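Local coordinates for protein NADH dehydrogenase, putative (Plasmodium falciparum, PDB 5JWC) that probably oxidises NADH and passes the electrons through its bound FAD to ubiquinone, as a type II NADH dehydrogenase of the malaria parasite, at residues K310-Q315 and A319-D324. Numbering follows the deposited sequence.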
loop_
_atom_site.group_PDB
_atom_site.type_symbol
_atom_site.label_atom_id
_atom_site.label_comp_id
_atom_site.label_asym_id
_atom_site.label_seq_id
_atom_site.Cartn_x
_atom_site.Cartn_y
_atom_site.Cartn_z
ATOM N N LYS A 310 -29.020 -5.225 -25.217
ATOM C CA LYS A 310 -29.931 -4.528 -26.120
ATOM C C LYS A 310 -29.620 -4.739 -27.597
ATOM O O LYS A 310 -30.406 -4.362 -28.462
ATOM C CB LYS A 310 -29.945 -3.045 -25.778
ATOM C CG LYS A 310 -30.332 -2.825 -24.340
ATOM C CD LYS A 310 -30.492 -1.375 -23.986
ATOM C CE LYS A 310 -31.172 -1.249 -22.622
ATOM N NZ LYS A 310 -31.550 0.153 -22.270
ATOM N N THR A 311 -28.488 -5.368 -27.877
ATOM C CA THR A 311 -28.087 -5.653 -29.243
ATOM C C THR A 311 -28.423 -7.087 -29.623
ATOM O O THR A 311 -28.192 -7.509 -30.755
ATOM C CB THR A 311 -26.568 -5.419 -29.458
ATOM O OG1 THR A 311 -25.827 -6.527 -28.930
ATOM C CG2 THR A 311 -26.111 -4.131 -28.788
ATOM N N ILE A 312 -28.944 -7.847 -28.664
ATOM C CA ILE A 312 -29.395 -9.212 -28.923
ATOM C C ILE A 312 -30.917 -9.230 -28.880
ATOM O O ILE A 312 -31.516 -9.044 -27.813
ATOM C CB ILE A 312 -28.822 -10.215 -27.901
ATOM C CG1 ILE A 312 -27.313 -10.020 -27.744
ATOM C CG2 ILE A 312 -29.117 -11.633 -28.318
ATOM C CD1 ILE A 312 -26.724 -10.864 -26.641
ATOM N N PRO A 313 -31.550 -9.419 -30.050
ATOM C CA PRO A 313 -33.012 -9.290 -30.137
ATOM C C PRO A 313 -33.749 -10.168 -29.129
ATOM O O PRO A 313 -34.493 -9.631 -28.306
ATOM C CB PRO A 313 -33.321 -9.702 -31.588
ATOM C CG PRO A 313 -32.094 -10.432 -32.068
ATOM C CD PRO A 313 -30.945 -9.810 -31.336
ATOM N N VAL A 314 -33.511 -11.473 -29.152
ATOM C CA VAL A 314 -34.127 -12.372 -28.175
ATOM C C VAL A 314 -33.858 -11.983 -26.700
ATOM O O VAL A 314 -34.683 -12.269 -25.834
ATOM C CB VAL A 314 -33.692 -13.835 -28.420
ATOM C CG1 VAL A 314 -32.364 -14.137 -27.749
ATOM C CG2 VAL A 314 -34.767 -14.797 -27.942
ATOM N N GLN A 315 -32.734 -11.328 -26.401
ATOM C CA GLN A 315 -32.433 -10.957 -25.011
ATOM C C GLN A 315 -32.655 -9.466 -24.715
ATOM O O GLN A 315 -32.341 -8.997 -23.615
ATOM C CB GLN A 315 -30.976 -11.321 -24.652
ATOM C CG GLN A 315 -30.618 -12.796 -24.782
ATOM C CD GLN A 315 -29.627 -13.240 -23.714
ATOM O OE1 GLN A 315 -29.670 -12.765 -22.578
ATOM N NE2 GLN A 315 -28.736 -14.161 -24.073
ATOM N N ALA A 319 -32.738 -8.457 -17.888
ATOM C CA ALA A 319 -31.967 -7.712 -16.898
ATOM C C ALA A 319 -30.591 -8.362 -16.699
ATOM O O ALA A 319 -29.689 -7.771 -16.111
ATOM C CB ALA A 319 -32.713 -7.639 -15.574
ATOM N N ILE A 320 -30.437 -9.592 -17.173
ATOM C CA ILE A 320 -29.157 -10.264 -17.022
ATOM C C ILE A 320 -28.892 -11.151 -18.223
ATOM O O ILE A 320 -29.814 -11.617 -18.891
ATOM C CB ILE A 320 -29.082 -11.088 -15.707
ATOM C CG1 ILE A 320 -27.615 -11.395 -15.343
ATOM C CG2 ILE A 320 -29.943 -12.344 -15.802
ATOM C CD1 ILE A 320 -27.395 -11.922 -13.908
ATOM N N LEU A 321 -27.618 -11.351 -18.510
ATOM C CA LEU A 321 -27.201 -12.137 -19.649
ATOM C C LEU A 321 -27.544 -13.614 -19.450
ATOM O O LEU A 321 -27.117 -14.224 -18.475
ATOM C CB LEU A 321 -25.697 -11.956 -19.869
ATOM C CG LEU A 321 -25.171 -12.529 -21.187
ATOM C CD1 LEU A 321 -25.932 -11.916 -22.366
ATOM C CD2 LEU A 321 -23.688 -12.259 -21.323
ATOM N N LYS A 322 -28.309 -14.194 -20.369
ATOM C CA LYS A 322 -28.649 -15.616 -20.276
ATOM C C LYS A 322 -27.739 -16.478 -21.132
ATOM O O LYS A 322 -27.457 -16.137 -22.283
ATOM C CB LYS A 322 -30.106 -15.853 -20.682
ATOM C CG LYS A 322 -31.166 -15.224 -19.780
ATOM C CD LYS A 322 -31.289 -16.006 -18.465
ATOM C CE LYS A 322 -32.613 -15.695 -17.744
ATOM N NZ LYS A 322 -33.327 -16.973 -17.368
ATOM N N VAL A 323 -27.276 -17.595 -20.577
ATOM C CA VAL A 323 -26.494 -18.557 -21.345
ATOM C C VAL A 323 -27.188 -19.901 -21.298
ATOM O O VAL A 323 -28.006 -20.154 -20.405
ATOM C CB VAL A 323 -25.059 -18.719 -20.800
ATOM C CG1 VAL A 323 -24.368 -17.355 -20.745
ATOM C CG2 VAL A 323 -25.093 -19.364 -19.406
ATOM N N ASP A 324 -26.857 -20.783 -22.228
ATOM C CA ASP A 324 -27.453 -22.108 -22.185
ATOM C C ASP A 324 -26.652 -23.027 -21.269
ATOM O O ASP A 324 -25.700 -22.588 -20.608
ATOM C CB ASP A 324 -27.579 -22.709 -23.600
ATOM C CG ASP A 324 -26.223 -22.942 -24.300
ATOM O OD1 ASP A 324 -26.248 -23.047 -25.552
ATOM O OD2 ASP A 324 -25.150 -23.043 -23.647
#
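Gln-315 reaches Lys-322 because its CG lies anti to its own carbonyl carbon (chi1 -59°) and its chain then bends at chi2, which brings the terminal amide up to the backbone of strand 321-323. There it pairs with a single residue: its primary amide offers an oxygen and an N-H on the same side, which a trans peptide cannot. Lys-322 N donates a hydrogen bond to OE1 of Gln-315 over 3.0 Å, nearly straight (169°) and a little out of the carbonyl plane. In return NE2 of Gln-315 donates to O of Lys-322, also at 3.0 Å; this oxygen is met in its carbonyl plane, on a lone pair, but the bond is more bent at 145°. One side-chain group thus takes over the pairing of Lys-322 N and O that the edge of an antiparallel strand could make.

Apolar groups flank this polar clamp. CD1 of Leu-321 comes within 3.8 Å of OE1 of Gln-315. More loosely, CD1 of Leu-321 meets CD1 of Ile-312 at 4.5 Å. CB of Lys-322 rests 3.6 Å from OE1 of Gln-315; the lysine's outer carbons and NZ then turn off from the glutamine. Leu-321 also packs on helix 303-309 through Ile-305, Phe-308 and Leu-309.

Both ends of the amide have further partners: OE1 also accepts a hydrogen bond from Asn-318 ND2, and NE2 also donates to O of Ile-330. This is structural packing: through its bonds to Lys-322, a loop glutamine secures the connection from helix 303-309 to strand 321-323, which pairs in parallel with strand 344-346 in the pyridine nucleotide-disulphide oxidoreductase fold. With four hydrogen bonds dividing between oxygen and nitrogen, the donor and acceptor ends of the buried amide are unambiguous, and its rotation is fixed without any need for charge.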